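Side-chain contacts in ankyrin repeat domain-containing protein EMB506, chloroplastic (Arabidopsis thaliana, PDB 6JD6), which takes part in the initial differentiation of the proplastid during embryo development and is required for correct development of cotyledons and leaf margins: residues A[92-95]-A[96-100]; A[125-128]-A[129-132]; A[182-185]-A[186-189]. All coordinates share one frame; numbering follows the deposited sequence.

Contact 1: residues A[92-95]-A[96-100]; sequences EERV and ILQQN
A chi1 of 169° swings Val95 CG1 opposite the main-chain nitrogen, and the CG of Gln99 lies beside its own N, which sets the two side chains alongside each other and pointing the same way. The Gln99 chain runs extended beyond CG, which lays its amide along the valine: NE2 approaches Val95 CG1 to 3.5 Å, a plain van der Waals touch of a polar atom on a methyl. Gln99 CG also touches the carbonyl oxygen of Val95, with 3.2 Å between Gln99 CG and Val95 O. That oxygen also accepts from Gln99 N at 3.0 Å, though the N-H···O angle of 138° makes the bond noticeably bent.

This is nearly the whole of the short helix 91-99, where backbone bonds one turn apart tie the two halves together. Leu97 N reaches Glu93 O at 3.0 Å, and Gln98 N reaches Arg94 O at the same distance; the bond from Ile96 N to Glu92 O is stretched to 3.4 Å and weak, and Ile96 CG1 packs against that same oxygen. Just beyond, the side chain of Asn100 turns back on the helix and gives ND2 to Ile96 O at 2.9 Å. This bond is almost straight (176°), with the acceptor in the plane of the amide, while Asn100 OD1 takes a bond from Asn104 ND2, so both ends of the amide are held. The guanidinium of Arg94 forms a salt bridge with Glu86. Leu97 O accepts a hydrogen bond from a basic side chain of the neighbouring protein chain.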
ATOM      1  N   GLU A  92      23.914 -19.236 -21.579  1.00 52.91           N
ATOM      2  CA  GLU A  92      24.300 -18.468 -20.400  1.00 55.40           C
ATOM      3  C   GLU A  92      23.128 -18.295 -19.439  1.00 53.70           C
ATOM      4  O   GLU A  92      23.296 -18.338 -18.219  1.00 53.50           O
ATOM      5  CB  GLU A  92      24.848 -17.096 -20.808  1.00 59.25           C
ATOM      6  CG  GLU A  92      26.102 -17.144 -21.684  1.00 66.59           C
ATOM      7  CD  GLU A  92      25.820 -17.578 -23.115  1.00 70.66           C
ATOM      8  OE1 GLU A  92      26.616 -18.372 -23.662  1.00 75.69           O
ATOM      9  OE2 GLU A  92      24.807 -17.126 -23.692  1.00 68.79           O
ATOM     10  N   GLU A  93      21.940 -18.093 -19.999  1.00 50.47           N
ATOM     11  CA  GLU A  93      20.733 -17.952 -19.198  1.00 45.64           C
ATOM     12  C   GLU A  93      20.378 -19.281 -18.540  1.00 43.48           C
ATOM     13  O   GLU A  93      19.951 -19.322 -17.388  1.00 41.40           O
ATOM     14  CB  GLU A  93      19.580 -17.454 -20.070  1.00 45.93           C
ATOM     15  CG  GLU A  93      19.811 -16.064 -20.644  1.00 46.77           C
ATOM     16  CD  GLU A  93      18.850 -15.727 -21.766  1.00 50.08           C
ATOM     17  OE1 GLU A  93      18.305 -16.661 -22.389  1.00 52.77           O
ATOM     18  OE2 GLU A  93      18.641 -14.528 -22.030  1.00 50.67           O
ATOM     19  N   ARG A  94      20.574 -20.364 -19.283  1.00 46.98           N
ATOM     20  CA  ARG A  94      20.326 -21.716 -18.791  1.00 51.46           C
ATOM     21  C   ARG A  94      21.191 -22.043 -17.576  1.00 49.62           C
ATOM     22  O   ARG A  94      20.715 -22.635 -16.606  1.00 49.35           O
ATOM     23  CB  ARG A  94      20.599 -22.730 -19.903  1.00 58.62           C
ATOM     24  CG  ARG A  94      19.406 -23.578 -20.303  1.00 66.16           C
ATOM     25  CD  ARG A  94      19.160 -24.697 -19.307  1.00 73.69           C
ATOM     26  NE  ARG A  94      18.744 -25.933 -19.971  1.00 79.22           N
ATOM     27  CZ  ARG A  94      18.604 -27.103 -19.356  1.00 84.35           C
ATOM     28  NH1 ARG A  94      18.847 -27.201 -18.054  1.00 85.47           N
ATOM     29  NH2 ARG A  94      18.224 -28.175 -20.041  1.00 86.00           N
ATOM     30  N   VAL A  95      22.464 -21.664 -17.637  1.00 49.18           N
ATOM     31  CA  VAL A  95      23.382 -21.914 -16.530  1.00 50.78           C
ATOM     32  C   VAL A  95      22.914 -21.218 -15.247  1.00 51.72           C
ATOM     33  O   VAL A  95      22.927 -21.813 -14.171  1.00 55.97           O
ATOM     34  CB  VAL A  95      24.826 -21.489 -16.877  1.00 50.72           C
ATOM     35  CG1 VAL A  95      25.703 -21.502 -15.634  1.00 52.68           C
ATOM     36  CG2 VAL A  95      25.408 -22.401 -17.954  1.00 50.09           C
ATOM     37  N   ILE A  96      22.479 -19.969 -15.367  1.00 48.22           N
ATOM     38  CA  ILE A  96      21.977 -19.231 -14.210  1.00 48.90           C
ATOM     39  C   ILE A  96      20.725 -19.886 -13.624  1.00 48.42           C
ATOM     40  O   ILE A  96      20.601 -20.039 -12.406  1.00 46.76           O
ATOM     41  CB  ILE A  96      21.668 -17.770 -14.571  1.00 46.82           C
ATOM     42  CG1 ILE A  96      22.922 -17.087 -15.125  1.00 47.53           C
ATOM     43  CG2 ILE A  96      21.127 -17.022 -13.357  1.00 44.91           C
ATOM     44  CD1 ILE A  96      22.712 -15.626 -15.466  1.00 47.38           C
ATOM     45  N   LEU A  97      19.804 -20.276 -14.499  1.00 48.11           N
ATOM     46  CA  LEU A  97      18.573 -20.932 -14.078  1.00 47.12           C
ATOM     47  C   LEU A  97      18.845 -22.211 -13.278  1.00 50.89           C
ATOM     48  O   LEU A  97      18.264 -22.420 -12.214  1.00 49.99           O
ATOM     49  CB  LEU A  97      17.697 -21.250 -15.292  1.00 44.77           C
ATOM     50  CG  LEU A  97      16.356 -21.919 -14.983  1.00 43.87           C
ATOM     51  CD1 LEU A  97      15.494 -21.006 -14.125  1.00 40.79           C
ATOM     52  CD2 LEU A  97      15.632 -22.302 -16.268  1.00 43.39           C
ATOM     53  N   GLN A  98      19.733 -23.061 -13.784  1.00 51.81           N
ATOM     54  CA  GLN A  98      20.032 -24.312 -13.101  0.57 56.70           C
ATOM     55  C   GLN A  98      20.797 -24.065 -11.799  0.81 57.47           C
ATOM     56  O   GLN A  98      20.736 -24.869 -10.872  0.97 58.03           O
ATOM     57  CB  GLN A  98      20.767 -25.300 -14.020  0.57 60.36           C
ATOM     58  CG  GLN A  98      22.135 -24.846 -14.501  0.57 62.92           C
ATOM     59  CD  GLN A  98      22.731 -25.780 -15.543  0.57 67.76           C
ATOM     60  OE1 GLN A  98      22.008 -26.492 -16.244  0.57 68.83           O
ATOM     61  NE2 GLN A  98      24.056 -25.783 -15.646  0.57 69.88           N
ATOM     62  N   GLN A  99      21.493 -22.933 -11.726  1.00 57.35           N
ATOM     63  CA  GLN A  99      22.222 -22.549 -10.519  1.00 57.50           C
ATOM     64  C   GLN A  99      21.300 -21.989  -9.439  1.00 57.86           C
ATOM     65  O   GLN A  99      21.710 -21.815  -8.291  1.00 60.15           O
ATOM     66  CB  GLN A  99      23.300 -21.515 -10.851  1.00 56.78           C
ATOM     67  CG  GLN A  99      24.590 -22.096 -11.404  1.00 59.39           C
ATOM     68  CD  GLN A  99      25.548 -21.017 -11.868  1.00 62.10           C
ATOM     69  OE1 GLN A  99      25.213 -19.833 -11.861  1.00 63.64           O
ATOM     70  NE2 GLN A  99      26.745 -21.419 -12.275  1.00 65.23           N
ATOM     71  N   ASN A 100      20.054 -21.705  -9.806  1.00 54.92           N
ATOM     72  CA  ASN A 100      19.118 -21.091  -8.872  1.00 52.20           C
ATOM     73  C   ASN A 100      17.778 -21.809  -8.755  1.00 52.23           C
ATOM     74  O   ASN A 100      16.733 -21.250  -9.095  1.00 48.86           O
ATOM     75  CB  ASN A 100      18.900 -19.619  -9.228  1.00 49.39           C
ATOM     76  CG  ASN A 100      20.108 -18.765  -8.908  1.00 49.60           C
ATOM     77  OD1 ASN A 100      20.234 -18.244  -7.799  1.00 48.48           O
ATOM     78  ND2 ASN A 100      21.008 -18.622  -9.876  1.00 50.31           N
TER

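Contact 2: residues A[125-128]-A[129-132]; sequences IQLM and DNLI
Gln126 hands its amide N-H to Asn130 one helical turn later: Gln126 NE2 to Asn130 OD1 is 2.9 Å. CG stands anti to the backbone N and the chain then bends at chi2 (58°), which turns the amide forward along the helix, toward Asn130. The bond is imperfect, with an N-H···O angle of 140°. The acceptor lies in the plane of the Gln126 amide, but the donor stands above the Asn130 carbonyl plane rather than within it.

The other end of Gln126 is served by water: OE1 accepts from it at 2.9 Å. The same water gives a weak, long bond of 3.4 Å to Asp129 OD2, linking two side chains three residues apart on helix 125-133 of ANK 1. The firmer partner of Asp129 is His163 NE2 on helix 158-166, which bonds to OD1. Along the backbone, Asp129 N donates to Ile125 O at 3.0 Å and Asn130 N to Gln126 O at 3.0 Å. Met128 meanwhile packs against Leu119 and Leu164.

The chemistry is therefore two-sided: buried Asp129 is held by His163 in ANK 2, and the weak, distant Lys167 may ease its charge a little, whereas the polar end of exposed Gln126 is met here by a bent amide bond and a water.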
ATOM      1  N   ILE A 125       0.090 -15.707  -2.638  1.00 38.52           N
ATOM      2  CA  ILE A 125       0.260 -16.340  -1.337  1.00 41.47           C
ATOM      3  C   ILE A 125       1.215 -17.537  -1.368  1.00 43.97           C
ATOM      4  O   ILE A 125       2.120 -17.635  -0.537  1.00 45.36           O
ATOM      5  CB  ILE A 125      -1.102 -16.732  -0.731  1.00 45.40           C
ATOM      6  CG1 ILE A 125      -1.845 -15.475  -0.271  1.00 45.15           C
ATOM      7  CG2 ILE A 125      -0.922 -17.693   0.433  1.00 48.16           C
ATOM      8  CD1 ILE A 125      -3.214 -15.751   0.308  1.00 46.42           C
ATOM      9  N   GLN A 126       1.024 -18.435  -2.330  1.00 44.25           N
ATOM     10  CA  GLN A 126       1.883 -19.610  -2.446  1.00 44.33           C
ATOM     11  C   GLN A 126       3.352 -19.226  -2.642  1.00 42.80           C
ATOM     12  O   GLN A 126       4.243 -19.823  -2.037  1.00 43.83           O
ATOM     13  CB  GLN A 126       1.408 -20.523  -3.577  1.00 46.23           C
ATOM     14  CG  GLN A 126       2.224 -21.804  -3.715  1.00 50.46           C
ATOM     15  CD  GLN A 126       2.232 -22.627  -2.442  0.37 54.35           C
ATOM     16  OE1 GLN A 126       1.188 -23.088  -1.982  0.56 55.82           O
ATOM     17  NE2 GLN A 126       3.412 -22.809  -1.862  0.81 55.99           N
ATOM     18  N   LEU A 127       3.604 -18.217  -3.470  1.00 40.80           N
ATOM     19  CA  LEU A 127       4.973 -17.761  -3.700  1.00 39.97           C
ATOM     20  C   LEU A 127       5.588 -17.148  -2.445  1.00 40.42           C
ATOM     21  O   LEU A 127       6.791 -17.275  -2.210  1.00 41.41           O
ATOM     22  CB  LEU A 127       5.038 -16.777  -4.868  1.00 37.01           C
ATOM     23  CG  LEU A 127       4.791 -17.385  -6.248  1.00 37.51           C
ATOM     24  CD1 LEU A 127       4.919 -16.318  -7.327  1.00 35.99           C
ATOM     25  CD2 LEU A 127       5.757 -18.538  -6.511  1.00 38.54           C
ATOM     26  N   MET A 128       4.761 -16.485  -1.640  1.00 40.22           N
ATOM     27  CA  MET A 128       5.208 -15.978  -0.346  1.00 39.58           C
ATOM     28  C   MET A 128       5.640 -17.127   0.553  1.00 41.82           C
ATOM     29  O   MET A 128       6.719 -17.086   1.146  1.00 41.75           O
ATOM     30  CB  MET A 128       4.098 -15.185   0.345  1.00 37.73           C
ATOM     31  CG  MET A 128       3.692 -13.922  -0.384  1.00 35.91           C
ATOM     32  SD  MET A 128       2.408 -13.009   0.492  1.00 46.54           S
ATOM     33  CE  MET A 128       3.325 -12.431   1.912  1.00 38.71           C
ATOM     34  N   ASP A 129       4.790 -18.148   0.646  1.00 43.65           N
ATOM     35  CA  ASP A 129       5.089 -19.325   1.460  1.00 47.86           C
ATOM     36  C   ASP A 129       6.401 -19.984   1.047  1.00 50.77           C
ATOM     37  O   ASP A 129       7.183 -20.396   1.901  1.00 53.33           O
ATOM     38  CB  ASP A 129       3.942 -20.343   1.410  1.00 50.16           C
ATOM     39  CG  ASP A 129       2.731 -19.903   2.225  1.00 52.46           C
ATOM     40  OD1 ASP A 129       2.848 -18.922   2.987  1.00 50.96           O
ATOM     41  OD2 ASP A 129       1.664 -20.545   2.111  1.00 55.78           O
ATOM     42  N   ASN A 130       6.643 -20.077  -0.260  1.00 50.28           N
ATOM     43  CA  ASN A 130       7.889 -20.652  -0.765  1.00 49.35           C
ATOM     44  C   ASN A 130       9.117 -19.879  -0.288  1.00 48.43           C
ATOM     45  O   ASN A 130      10.125 -20.473   0.095  1.00 50.94           O
ATOM     46  CB  ASN A 130       7.880 -20.731  -2.294  1.00 49.37           C
ATOM     47  CG  ASN A 130       6.819 -21.675  -2.824  1.00 51.96           C
ATOM     48  OD1 ASN A 130       6.236 -22.461  -2.073  1.00 54.98           O
ATOM     49  ND2 ASN A 130       6.566 -21.610  -4.126  1.00 50.78           N
ATOM     50  N   LEU A 131       9.027 -18.555  -0.318  1.00 45.74           N
ATOM     51  CA  LEU A 131      10.112 -17.705   0.163  1.00 47.65           C
ATOM     52  C   LEU A 131      10.356 -17.919   1.649  1.00 50.39           C
ATOM     53  O   LEU A 131      11.494 -18.083   2.085  1.00 52.11           O
ATOM     54  CB  LEU A 131       9.794 -16.233  -0.091  1.00 45.52           C
ATOM     55  CG  LEU A 131      10.176 -15.667  -1.455  1.00 48.02           C
ATOM     56  CD1 LEU A 131       9.692 -14.237  -1.566  1.00 45.68           C
ATOM     57  CD2 LEU A 131      11.683 -15.737  -1.646  1.00 49.39           C
ATOM     58  N   ILE A 132       9.273 -17.907   2.420  1.00 50.50           N
ATOM     59  CA  ILE A 132       9.346 -18.063   3.868  1.00 50.89           C
ATOM     60  C   ILE A 132       9.872 -19.445   4.255  1.00 54.88           C
ATOM     61  O   ILE A 132      10.761 -19.564   5.100  1.00 56.30           O
ATOM     62  CB  ILE A 132       7.971 -17.810   4.520  1.00 49.01           C
ATOM     63  CG1 ILE A 132       7.546 -16.355   4.297  1.00 45.81           C
ATOM     64  CG2 ILE A 132       8.008 -18.135   6.010  1.00 49.56           C
ATOM     65  CD1 ILE A 132       6.120 -16.059   4.700  1.00 44.24           C
TER
HETATM   66  O   HOH W   1      -0.601 -21.486  -0.296  1.00 67.03           O

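Contact 3: residues A[182-185]-A[186-189]; sequences IHYA and VQVG
Ile182 lays the end of its side chain against Val186 one turn on, Ile182 CD1 meeting Val186 CG2 at 4.2 Å, and the two make an apolar strip on the short helix 181-187 of the ankyrin repeat ANK 3. Val186 CG2, anti to the carbonyl carbon, also rests on Ile182 O at 3.2 Å, the oxygen that accepts Val186 N at 3.1 Å. This strip faces Pro214 and Ala218 of helix 214-220. The imidazole of His183 ties the turn to its surroundings, as in the ankyrin TPLH motif, of which this repeat has the variant APIH: ND1 hydrogen-bonds Ala180 N and NE2 hydrogen-bonds Trp212 O.

Gln187 brings OE1 to the edge of the Tyr184 ring, near its plane, 4.2 Å from Tyr184 CD1. Their polar ends bond outward: Tyr184 OH to Asp175 and a basic side chain of the other protein chain, Gln187 OE1 and NE2 to a basic and a polar side chain of that chain.

The helix ends in a Schellman motif. Val188 N still reaches Tyr184 O at 3.0 Å, but Gly189, as C-prime residue, takes a positive phi (62°), a setting that favours glycine. Ala190 N to Ala185 O completes the motif; Gly189 N turns back to Val186 O at 3.0 Å, while Val188 CG2 sits 3.4 Å from Tyr184 O.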
ATOM      1  N   ILE A 182      -2.163  -2.038  13.291  1.00 33.21           N
ATOM      2  CA  ILE A 182      -3.473  -1.487  13.636  1.00 33.44           C
ATOM      3  C   ILE A 182      -3.649  -0.038  13.138  1.00 32.29           C
ATOM      4  O   ILE A 182      -4.745   0.342  12.726  1.00 33.29           O
ATOM      5  CB  ILE A 182      -3.787  -1.618  15.155  1.00 36.40           C
ATOM      6  CG1 ILE A 182      -5.200  -1.120  15.474  1.00 36.40           C
ATOM      7  CG2 ILE A 182      -2.770  -0.872  15.990  1.00 35.51           C
ATOM      8  CD1 ILE A 182      -6.295  -1.936  14.844  1.00 37.44           C
ATOM      9  N   HIS A 183      -2.576   0.754  13.157  1.00 27.60           N
ATOM     10  CA  HIS A 183      -2.611   2.119  12.613  1.00 27.01           C
ATOM     11  C   HIS A 183      -3.030   2.096  11.138  1.00 28.12           C
ATOM     12  O   HIS A 183      -3.933   2.821  10.713  1.00 28.55           O
ATOM     13  CB  HIS A 183      -1.231   2.783  12.702  1.00 26.68           C
ATOM     14  CG  HIS A 183      -0.891   3.353  14.047  1.00 29.15           C
ATOM     15  ND1 HIS A 183       0.176   2.903  14.796  1.00 31.60           N
ATOM     16  CD2 HIS A 183      -1.444   4.368  14.755  1.00 29.07           C
ATOM     17  CE1 HIS A 183       0.252   3.598  15.916  1.00 32.32           C
ATOM     18  NE2 HIS A 183      -0.721   4.492  15.918  1.00 31.67           N
ATOM     19  N   TYR A 184      -2.361   1.261  10.355  1.00 26.49           N
ATOM     20  CA  TYR A 184      -2.616   1.208   8.919  1.00 27.23           C
ATOM     21  C   TYR A 184      -3.967   0.586   8.576  1.00 26.10           C
ATOM     22  O   TYR A 184      -4.605   0.983   7.605  1.00 29.31           O
ATOM     23  CB  TYR A 184      -1.485   0.470   8.194  1.00 27.84           C
ATOM     24  CG  TYR A 184      -0.163   1.206   8.204  1.00 28.12           C
ATOM     25  CD1 TYR A 184      -0.033   2.446   7.598  1.00 26.36           C
ATOM     26  CD2 TYR A 184       0.962   0.645   8.795  1.00 29.46           C
ATOM     27  CE1 TYR A 184       1.181   3.117   7.595  1.00 25.26           C
ATOM     28  CE2 TYR A 184       2.175   1.307   8.801  1.00 28.59           C
ATOM     29  CZ  TYR A 184       2.277   2.542   8.200  1.00 28.91           C
ATOM     30  OH  TYR A 184       3.489   3.201   8.201  1.00 31.17           O
ATOM     31  N   ALA A 185      -4.399  -0.395   9.362  1.00 26.74           N
ATOM     32  CA  ALA A 185      -5.695  -1.028   9.133  1.00 28.53           C
ATOM     33  C   ALA A 185      -6.809  -0.007   9.329  1.00 30.31           C
ATOM     34  O   ALA A 185      -7.811  -0.003   8.612  1.00 28.64           O
ATOM     35  CB  ALA A 185      -5.886  -2.217  10.068  1.00 25.30           C
ATOM     36  N   VAL A 186      -6.621   0.864  10.310  1.00 28.80           N
ATOM     37  CA  VAL A 186      -7.556   1.949  10.532  1.00 28.64           C
ATOM     38  C   VAL A 186      -7.486   2.983   9.397  1.00 29.68           C
ATOM     39  O   VAL A 186      -8.524   3.410   8.886  1.00 30.02           O
ATOM     40  CB  VAL A 186      -7.320   2.611  11.898  1.00 29.39           C
ATOM     41  CG1 VAL A 186      -8.125   3.881  12.007  1.00 26.76           C
ATOM     42  CG2 VAL A 186      -7.690   1.636  13.019  1.00 31.31           C
ATOM     43  N   GLN A 187      -6.277   3.358   8.977  1.00 27.18           N
ATOM     44  CA  GLN A 187      -6.142   4.359   7.913  1.00 29.47           C
ATOM     45  C   GLN A 187      -6.796   3.955   6.588  1.00 32.14           C
ATOM     46  O   GLN A 187      -7.361   4.806   5.894  1.00 31.66           O
ATOM     47  CB  GLN A 187      -4.685   4.772   7.657  1.00 28.11           C
ATOM     48  CG  GLN A 187      -4.616   6.069   6.839  1.00 30.95           C
ATOM     49  CD  GLN A 187      -3.244   6.395   6.281  1.00 35.01           C
ATOM     50  OE1 GLN A 187      -2.441   5.505   6.011  1.00 34.31           O
ATOM     51  NE2 GLN A 187      -2.976   7.690   6.094  1.00 36.22           N
ATOM     52  N   VAL A 188      -6.717   2.674   6.232  1.00 29.15           N
ATOM     53  CA  VAL A 188      -7.323   2.213   4.981  1.00 27.49           C
ATOM     54  C   VAL A 188      -8.765   1.758   5.184  1.00 29.62           C
ATOM     55  O   VAL A 188      -9.400   1.247   4.263  1.00 32.15           O
ATOM     56  CB  VAL A 188      -6.484   1.101   4.286  1.00 29.89           C
ATOM     57  CG1 VAL A 188      -5.050   1.576   4.077  1.00 31.05           C
ATOM     58  CG2 VAL A 188      -6.505  -0.190   5.096  1.00 28.48           C
ATOM     59  N   GLY A 189      -9.277   1.952   6.396  1.00 29.37           N
ATOM     60  CA  GLY A 189     -10.654   1.614   6.718  1.00 31.10           C
ATOM     61  C   GLY A 189     -11.009   0.140   6.592  1.00 35.86           C
ATOM     62  O   GLY A 189     -12.125  -0.204   6.198  1.00 35.21           O
TER

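The three contacts follow one another along the chain, each within or at the end of a single helix: contact 1 on helix 91-99, contact 2 on helix 125-133 in ANK 1, contact 3 on helix 181-187 in ANK 3. None touches another. Centres of contacts 1 and 2 are about 22 Å apart, those of 2 and 3 about 25 Å, and those of 1 and 3 about 43 Å, so they sample an elongated ankyrin-repeat chain, with helices and no strands, from its periphery inward. Contacts 2 and 3 sit in two repeats of the same stack. Contact 1 is at the surface, about 35 Å from the chain centre; contact 3 is buried, about 8 Å from it. Residues of each lie within reach of the second protein chain, which therefore meets the elongated chain at widely spaced places.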